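Local coordinates for alcohol dehydrogenase (Aeropyrum pernix, PDB 1H2B), which binds zinc and the cofactor NAD and probably catalyses the NAD-dependent oxidation of alcohols, at residues C54-H59 with V284-E289; L290-I295 with V302-S307. All coordinates share one frame; numbering follows the deposited sequence.

Contact 1 of 2, residues C54-H59 with V284-E289. With ZN (zinc ion), chain J; NAJ (nicotinamide-adenine-dinucleotide (acidic form)), chain I; OCA (octanoic acid (caprylic acid)), chain H.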
loop_
_atom_site.group_PDB
_atom_site.type_symbol
_atom_site.label_atom_id
_atom_site.label_comp_id
_atom_site.label_asym_id
_atom_site.label_seq_id
_atom_site.Cartn_x
_atom_site.Cartn_y
_atom_site.Cartn_z
ATOM N N CYS B 54 27.463 17.768 7.124
ATOM C CA CYS B 54 26.969 16.778 6.185
ATOM C C CYS B 54 27.832 16.717 4.931
ATOM O O CYS B 54 28.409 17.743 4.533
ATOM C CB CYS B 54 25.532 17.201 5.810
ATOM S SG CYS B 54 24.635 16.065 4.701
ATOM N N HIS B 55 27.885 15.565 4.257
ATOM C CA HIS B 55 28.546 15.597 2.960
ATOM C C HIS B 55 27.925 16.621 1.990
ATOM O O HIS B 55 28.602 17.134 1.093
ATOM C CB HIS B 55 28.622 14.192 2.338
ATOM C CG HIS B 55 29.776 14.008 1.391
ATOM N ND1 HIS B 55 30.778 13.102 1.639
ATOM C CD2 HIS B 55 30.084 14.618 0.218
ATOM C CE1 HIS B 55 31.664 13.154 0.652
ATOM N NE2 HIS B 55 31.266 14.060 -0.226
ATOM N N THR B 56 26.646 16.956 2.167
ATOM C CA THR B 56 26.054 18.007 1.371
ATOM C C THR B 56 26.780 19.332 1.522
ATOM O O THR B 56 26.761 20.140 0.580
ATOM C CB THR B 56 24.596 18.171 1.764
ATOM O OG1 THR B 56 23.883 17.057 1.217
ATOM C CG2 THR B 56 23.982 19.462 1.139
ATOM N N ASP B 57 27.372 19.549 2.692
ATOM C CA ASP B 57 28.172 20.784 2.900
ATOM C C ASP B 57 29.396 20.844 2.003
ATOM O O ASP B 57 29.730 21.937 1.504
ATOM C CB ASP B 57 28.494 20.962 4.374
ATOM C CG ASP B 57 27.228 21.128 5.169
ATOM O OD1 ASP B 57 27.085 20.536 6.265
ATOM O OD2 ASP B 57 26.326 21.828 4.678
ATOM N N LEU B 58 30.011 19.695 1.729
ATOM C CA LEU B 58 31.084 19.672 0.737
ATOM C C LEU B 58 30.551 19.958 -0.656
ATOM O O LEU B 58 31.131 20.747 -1.419
ATOM C CB LEU B 58 31.793 18.327 0.760
ATOM C CG LEU B 58 32.534 17.927 2.028
ATOM C CD1 LEU B 58 32.847 16.457 1.948
ATOM C CD2 LEU B 58 33.825 18.753 2.053
ATOM N N HIS B 59 29.437 19.325 -1.012
ATOM C CA HIS B 59 28.789 19.618 -2.275
ATOM C C HIS B 59 28.441 21.102 -2.394
ATOM O O HIS B 59 28.618 21.682 -3.460
ATOM C CB HIS B 59 27.527 18.757 -2.505
ATOM C CG HIS B 59 27.759 17.266 -2.501
ATOM N ND1 HIS B 59 28.895 16.661 -3.001
ATOM C CD2 HIS B 59 26.967 16.260 -2.067
ATOM C CE1 HIS B 59 28.801 15.350 -2.841
ATOM N NE2 HIS B 59 27.621 15.079 -2.320
ATOM N N VAL B 284 19.908 7.910 -2.328
ATOM C CA VAL B 284 19.934 8.921 -1.282
ATOM C C VAL B 284 21.126 9.831 -1.514
ATOM O O VAL B 284 20.983 11.074 -1.598
ATOM C CB VAL B 284 20.024 8.304 0.131
ATOM C CG1 VAL B 284 20.078 9.457 1.126
ATOM C CG2 VAL B 284 18.821 7.396 0.389
ATOM N N GLY B 285 22.310 9.231 -1.610
ATOM C CA GLY B 285 23.485 10.024 -2.017
ATOM C C GLY B 285 23.309 10.604 -3.419
ATOM O O GLY B 285 22.588 10.043 -4.257
ATOM N N TYR B 286 24.050 11.674 -3.717
ATOM C CA TYR B 286 23.955 12.270 -5.053
ATOM C C TYR B 286 25.307 12.873 -5.446
ATOM O O TYR B 286 26.210 13.021 -4.628
ATOM C CB TYR B 286 22.823 13.320 -5.158
ATOM C CG TYR B 286 23.008 14.440 -4.201
ATOM C CD1 TYR B 286 23.769 15.528 -4.571
ATOM C CD2 TYR B 286 22.541 14.366 -2.877
ATOM C CE1 TYR B 286 24.026 16.559 -3.678
ATOM C CE2 TYR B 286 22.782 15.392 -1.990
ATOM C CZ TYR B 286 23.538 16.486 -2.411
ATOM O OH TYR B 286 23.837 17.481 -1.518
ATOM N N GLY B 287 25.422 13.169 -6.742
ATOM C CA GLY B 287 26.644 13.732 -7.336
ATOM C C GLY B 287 26.944 13.069 -8.662
ATOM O O GLY B 287 27.453 13.711 -9.601
ATOM N N GLY B 288 26.608 11.785 -8.735
ATOM C CA GLY B 288 26.886 10.920 -9.878
ATOM C C GLY B 288 25.714 10.900 -10.849
ATOM O O GLY B 288 24.612 11.362 -10.523
ATOM N N GLU B 289 25.934 10.417 -12.055
ATOM C CA GLU B 289 24.836 10.377 -13.011
ATOM C C GLU B 289 24.379 8.933 -13.124
ATOM O O GLU B 289 25.187 8.056 -13.317
ATOM C CB GLU B 289 25.287 10.919 -14.372
ATOM C CG GLU B 289 24.123 10.953 -15.358
ATOM C CD GLU B 289 23.702 12.354 -15.796
ATOM O OE1 GLU B 289 23.999 13.354 -15.086
ATOM O OE2 GLU B 289 23.061 12.450 -16.866
HETATM ZN ZN ZN J . 22.627 17.111 4.725
HETATM P PA NAJ I . 29.729 10.637 4.333
HETATM O O1A NAJ I . 30.910 11.298 3.679
HETATM O O2A NAJ I . 29.611 10.648 5.866
HETATM O O5B NAJ I . 29.653 9.077 4.002
HETATM C C5B NAJ I . 29.970 8.551 2.706
HETATM C C4B NAJ I . 30.407 7.122 2.983
HETATM O O4B NAJ I . 30.540 6.471 1.704
HETATM C C3B NAJ I . 31.730 7.017 3.743
HETATM O O3B NAJ I . 31.637 6.107 4.852
HETATM C C2B NAJ I . 32.620 6.516 2.615
HETATM O O2B NAJ I . 33.780 5.797 3.062
HETATM C C1B NAJ I . 31.689 5.638 1.769
HETATM N N9A NAJ I . 32.140 5.397 0.399
HETATM C C8A NAJ I . 32.873 6.213 -0.475
HETATM N N7A NAJ I . 33.023 5.572 -1.666
HETATM C C5A NAJ I . 32.406 4.359 -1.561
HETATM C C6A NAJ I . 32.239 3.306 -2.427
HETATM N N6A NAJ I . 32.759 3.287 -3.662
HETATM N N1A NAJ I . 31.488 2.236 -2.018
HETATM C C2A NAJ I . 30.958 2.150 -0.743
HETATM N N3A NAJ I . 31.151 3.180 0.110
HETATM C C4A NAJ I . 31.868 4.262 -0.295
HETATM O O3 NAJ I . 28.442 11.277 3.655
HETATM P PN NAJ I . 26.987 11.567 4.292
HETATM O O1N NAJ I . 26.970 12.876 4.935
HETATM O O2N NAJ I . 26.535 10.376 5.039
HETATM O O5D NAJ I . 26.152 11.770 2.936
HETATM C C5D NAJ I . 25.968 10.637 2.090
HETATM C C4D NAJ I . 25.410 11.097 0.753
HETATM O O4D NAJ I . 24.035 11.470 0.955
HETATM C C3D NAJ I . 26.083 12.351 0.195
HETATM O O3D NAJ I . 25.970 12.316 -1.240
HETATM C C2D NAJ I . 25.204 13.484 0.741
HETATM O O2D NAJ I . 25.278 14.693 0.040
HETATM C C1D NAJ I . 23.835 12.805 0.558
HETATM N N1N NAJ I . 22.683 13.353 1.275
HETATM C C2N NAJ I . 21.464 13.128 0.707
HETATM C C3N NAJ I . 20.317 13.555 1.354
HETATM C C7N NAJ I . 18.990 13.360 0.696
HETATM O O7N NAJ I . 17.947 13.887 1.358
HETATM N N7N NAJ I . 18.773 12.661 -0.423
HETATM C C4N NAJ I . 20.359 14.212 2.628
HETATM C C5N NAJ I . 21.645 14.251 3.237
HETATM C C6N NAJ I . 22.779 13.860 2.552
HETATM C C1 OCA H . 20.619 17.520 2.639
HETATM C C2 OCA H . 20.255 17.680 1.155
HETATM C C3 OCA H . 18.849 18.285 0.998
HETATM C C4 OCA H . 18.541 18.835 -0.385
HETATM C C5 OCA H . 17.197 19.561 -0.350
HETATM C C6 OCA H . 16.730 19.936 -1.754
HETATM C C7 OCA H . 15.343 20.568 -1.789
HETATM C C8 OCA H . 14.983 20.904 -3.225
HETATM O O1 OCA H . 21.797 17.212 2.971
HETATM O O2 OCA H . 19.744 17.661 3.518
#
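Tyr286 reaches from the loop after strand 279-283 to the start of helix 55-61, where its OH donates a 2.8 Å hydrogen bond to Thr56 OG1. At the root of the side chain, CB sets CG between the backbone N and the carbonyl carbon (chi1 59°), which carries the ring back along the cofactor while the backbone N of Tyr286 bonds to ribose O3D. On one side of the ring, CD2 lies 3.9 Å from nicotinamide atom C2N and CE2 comes within 3.3 Å of ribose O2D. On the other, CE1 is 3.4 Å from His59 CD2; the two rings are oblique, their planes at 54°, and NE2 of the imidazole lies over a face of the phenol. At the tip, OH also bonds to Trp65 NE1, so the phenol is held at both its donor and its acceptor. Thr56 OG1 is gripped three ways: besides Tyr286 it accepts from NAJ O2D at 3.0 Å and donates to OCA O1 at 2.7 Å, and O1 is itself a zinc ligand. Cys54 SG holds the same zinc ion at 2.3 Å, with His79 and Asp168 completing the protein ligands; Cys54 and Asp57 form a capping box. A phenylalanine in place of Tyr286 would keep the ring, but would probably leave Trp65 NE1 without this acceptor and Thr56 OG1 with one donor fewer, its rotation less firmly fixed. By its bond to zinc, O1 probably stands where a substrate oxygen would bind. His59 NE2 gives a weak 3.4 Å hydrogen bond to NAJ O3D, and the chain from O1 through Thr56 OG1 to the ribose and His59 is consistent with the relay that carries the substrate proton outward in zinc alcohol dehydrogenases.

Contact 2 of 2, residues L290-I295 with V302-S307. With NAJ (nicotinamide-adenine-dinucleotide (acidic form)), chain I.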
loop_
_atom_site.group_PDB
_atom_site.type_symbol
_atom_site.label_atom_id
_atom_site.label_comp_id
_atom_site.label_asym_id
_atom_site.label_seq_id
_atom_site.Cartn_x
_atom_site.Cartn_y
_atom_site.Cartn_z
ATOM N N LEU B 290 23.074 8.669 -12.994
ATOM C CA LEU B 290 22.580 7.291 -13.153
ATOM C C LEU B 290 22.666 6.922 -14.628
ATOM O O LEU B 290 22.303 7.748 -15.450
ATOM C CB LEU B 290 21.149 7.231 -12.550
ATOM C CG LEU B 290 20.313 5.954 -12.599
ATOM C CD1 LEU B 290 20.936 4.853 -11.763
ATOM C CD2 LEU B 290 18.919 6.274 -12.049
ATOM N N ARG B 291 23.195 5.728 -14.982
ATOM C CA ARG B 291 23.300 5.252 -16.370
ATOM C C ARG B 291 23.142 3.748 -16.428
ATOM O O ARG B 291 24.029 2.973 -16.008
ATOM C CB ARG B 291 24.613 5.590 -17.080
ATOM C CG ARG B 291 25.718 6.201 -16.240
ATOM C CD ARG B 291 26.670 7.105 -17.024
ATOM N NE ARG B 291 26.499 8.544 -16.769
ATOM C CZ ARG B 291 26.021 9.418 -17.658
ATOM N NH1 ARG B 291 25.660 9.013 -18.867
ATOM N NH2 ARG B 291 25.905 10.710 -17.350
ATOM N N PHE B 292 21.999 3.307 -16.915
ATOM C CA PHE B 292 21.687 1.890 -16.832
ATOM C C PHE B 292 20.833 1.502 -18.025
ATOM O O PHE B 292 19.942 2.259 -18.396
ATOM C CB PHE B 292 20.930 1.619 -15.519
ATOM C CG PHE B 292 20.806 0.178 -15.148
ATOM C CD1 PHE B 292 21.902 -0.540 -14.675
ATOM C CD2 PHE B 292 19.588 -0.468 -15.207
ATOM C CE1 PHE B 292 21.792 -1.881 -14.282
ATOM C CE2 PHE B 292 19.464 -1.784 -14.783
ATOM C CZ PHE B 292 20.545 -2.500 -14.334
ATOM N N PRO B 293 21.067 0.361 -18.666
ATOM C CA PRO B 293 20.267 0.013 -19.855
ATOM C C PRO B 293 18.770 -0.251 -19.528
ATOM O O PRO B 293 18.451 -1.007 -18.590
ATOM C CB PRO B 293 20.924 -1.288 -20.377
ATOM C CG PRO B 293 22.199 -1.444 -19.617
ATOM C CD PRO B 293 22.120 -0.633 -18.376
ATOM N N THR B 294 17.868 0.362 -20.282
ATOM C CA THR B 294 16.443 0.033 -20.025
ATOM C C THR B 294 16.063 -1.418 -20.241
ATOM O O THR B 294 15.113 -1.894 -19.639
ATOM C CB THR B 294 15.476 0.974 -20.794
ATOM O OG1 THR B 294 15.776 0.916 -22.200
ATOM C CG2 THR B 294 15.621 2.448 -20.337
ATOM N N ILE B 295 16.758 -2.129 -21.125
ATOM C CA ILE B 295 16.441 -3.544 -21.283
ATOM C C ILE B 295 16.632 -4.315 -19.971
ATOM O O ILE B 295 15.892 -5.261 -19.708
ATOM C CB ILE B 295 17.221 -4.183 -22.483
ATOM C CG1 ILE B 295 16.629 -5.559 -22.807
ATOM C CG2 ILE B 295 18.735 -4.246 -22.189
ATOM C CD1 ILE B 295 17.068 -6.158 -24.177
ATOM N N VAL B 302 13.139 -3.792 -12.263
ATOM C CA VAL B 302 13.734 -3.094 -11.126
ATOM C C VAL B 302 13.270 -1.645 -11.103
ATOM O O VAL B 302 12.765 -1.098 -12.104
ATOM C CB VAL B 302 15.273 -3.157 -11.100
ATOM C CG1 VAL B 302 15.699 -4.605 -10.745
ATOM C CG2 VAL B 302 15.857 -2.744 -12.450
ATOM N N SER B 303 13.487 -1.016 -9.964
ATOM C CA SER B 303 13.173 0.415 -9.834
ATOM C C SER B 303 14.322 1.160 -9.177
ATOM O O SER B 303 15.092 0.594 -8.439
ATOM C CB SER B 303 11.889 0.683 -9.043
ATOM O OG SER B 303 11.980 0.098 -7.731
ATOM N N PHE B 304 14.400 2.443 -9.462
ATOM C CA PHE B 304 15.375 3.355 -8.896
ATOM C C PHE B 304 14.578 4.487 -8.268
ATOM O O PHE B 304 13.826 5.174 -8.947
ATOM C CB PHE B 304 16.239 3.948 -10.007
ATOM C CG PHE B 304 16.959 2.897 -10.880
ATOM C CD1 PHE B 304 17.054 3.085 -12.239
ATOM C CD2 PHE B 304 17.517 1.756 -10.343
ATOM C CE1 PHE B 304 17.704 2.137 -13.065
ATOM C CE2 PHE B 304 18.170 0.794 -11.173
ATOM C CZ PHE B 304 18.247 0.983 -12.496
ATOM N N GLU B 305 14.687 4.661 -6.960
ATOM C CA GLU B 305 13.731 5.545 -6.257
ATOM C C GLU B 305 14.492 6.553 -5.423
ATOM O O GLU B 305 15.205 6.171 -4.470
ATOM C CB GLU B 305 12.869 4.698 -5.308
ATOM C CG GLU B 305 12.030 3.656 -6.079
ATOM C CD GLU B 305 11.359 2.655 -5.172
ATOM O OE1 GLU B 305 10.799 3.088 -4.126
ATOM O OE2 GLU B 305 11.333 1.458 -5.529
ATOM N N GLY B 306 14.326 7.843 -5.733
ATOM C CA GLY B 306 14.975 8.837 -4.898
ATOM C C GLY B 306 14.297 8.954 -3.548
ATOM O O GLY B 306 13.111 8.658 -3.389
ATOM N N SER B 307 15.086 9.392 -2.565
ATOM C CA SER B 307 14.508 9.688 -1.259
ATOM C C SER B 307 15.115 10.995 -0.793
ATOM O O SER B 307 16.317 11.182 -0.939
ATOM C CB SER B 307 14.833 8.567 -0.257
ATOM O OG SER B 307 13.915 8.610 0.826
HETATM P PA NAJ I . 29.729 10.637 4.333
HETATM O O1A NAJ I . 30.910 11.298 3.679
HETATM O O2A NAJ I . 29.611 10.648 5.866
HETATM O O5B NAJ I . 29.653 9.077 4.002
HETATM C C5B NAJ I . 29.970 8.551 2.706
HETATM C C4B NAJ I . 30.407 7.122 2.983
HETATM O O4B NAJ I . 30.540 6.471 1.704
HETATM C C3B NAJ I . 31.730 7.017 3.743
HETATM O O3B NAJ I . 31.637 6.107 4.852
HETATM C C2B NAJ I . 32.620 6.516 2.615
HETATM O O2B NAJ I . 33.780 5.797 3.062
HETATM C C1B NAJ I . 31.689 5.638 1.769
HETATM N N9A NAJ I . 32.140 5.397 0.399
HETATM C C8A NAJ I . 32.873 6.213 -0.475
HETATM N N7A NAJ I . 33.023 5.572 -1.666
HETATM C C5A NAJ I . 32.406 4.359 -1.561
HETATM C C6A NAJ I . 32.239 3.306 -2.427
HETATM N N6A NAJ I . 32.759 3.287 -3.662
HETATM N N1A NAJ I . 31.488 2.236 -2.018
HETATM C C2A NAJ I . 30.958 2.150 -0.743
HETATM N N3A NAJ I . 31.151 3.180 0.110
HETATM C C4A NAJ I . 31.868 4.262 -0.295
HETATM O O3 NAJ I . 28.442 11.277 3.655
HETATM P PN NAJ I . 26.987 11.567 4.292
HETATM O O1N NAJ I . 26.970 12.876 4.935
HETATM O O2N NAJ I . 26.535 10.376 5.039
HETATM O O5D NAJ I . 26.152 11.770 2.936
HETATM C C5D NAJ I . 25.968 10.637 2.090
HETATM C C4D NAJ I . 25.410 11.097 0.753
HETATM O O4D NAJ I . 24.035 11.470 0.955
HETATM C C3D NAJ I . 26.083 12.351 0.195
HETATM O O3D NAJ I . 25.970 12.316 -1.240
HETATM C C2D NAJ I . 25.204 13.484 0.741
HETATM O O2D NAJ I . 25.278 14.693 0.040
HETATM C C1D NAJ I . 23.835 12.805 0.558
HETATM N N1N NAJ I . 22.683 13.353 1.275
HETATM C C2N NAJ I . 21.464 13.128 0.707
HETATM C C3N NAJ I . 20.317 13.555 1.354
HETATM C C7N NAJ I . 18.990 13.360 0.696
HETATM O O7N NAJ I . 17.947 13.887 1.358
HETATM N N7N NAJ I . 18.773 12.661 -0.423
HETATM C C4N NAJ I . 20.359 14.212 2.628
HETATM C C5N NAJ I . 21.645 14.251 3.237
HETATM C C6N NAJ I . 22.779 13.860 2.552
#
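The ring of Phe304 projects from strand 303-306 into an angle formed by Leu290 and Phe292, two residues apart on strand 289-293 and both directed at it. Its far end is the main bump: CZ of Phe304 comes 3.4 Å from CD2 of Phe292, and the rings meet in an offset edge-to-face arrangement, the edge of Phe304 toward the face of Phe292, with planes at 85°. CG anti to the backbone N (chi1 -167°) carries the ring of Phe292 out beside Phe304, and the turn about CB-CG (chi2 73°) presents its face. Leu290 closes the hollow from another direction. Its CD1 methyl sits over one face of the Phe304 ring, offset toward the rim, while its CD2 is 3.7 Å from CD1 of Phe304. Val302 adds a looser touch at the border of the patch, where CG2 is 4.4 Å from CE2 of Phe292. The segments are joined by helix 294-300, and Val297 on that helix packs against both phenylalanines; Pro272 touches Leu290 and both rings. Strand 303-306 is, within this chain, one of the two edge strands of the parallel sheet of the Rossmann-type cofactor domain, hydrogen-bonded to strand 279-283. Both strands of the contact also pair antiparallel with strands of the second subunit, so the sheet continues through the interface, and Leu290 packs on Phe304 of that subunit as well. Away from the apolar cluster, Ser303 OG gives a 2.7 Å hydrogen bond that Glu305 OE2 accepts on its anti lone pair, and the same carboxylate forms a salt bridge with Arg280. Just past the strand's end, the backbone O of Ser307 accepts a 2.9 Å hydrogen bond from the carboxamide nitrogen N7N of the cofactor.

Both contacts are buried and both touch the second subunit, but the centre of contact 1 lies about 10 Å from the centre of the chain and that of contact 2 about 22 Å, where the strands pair with that subunit. Contact 1 brings the zinc-binding helix start to the cofactor domain and works through hydroxyls, metal and ribose; contact 2 stays within the cofactor domain and is apolar, built of aromatic and aliphatic side chains. They follow one another along the chain, segment 284-289 leading straight into 290-295. The nicotinamide carboxamide joins them, held also by the backbone O of Val284, whose CG2 packs 4.2 Å from CB of Ser307. Thr294 of the second subunit bonds to the loop of contact 1.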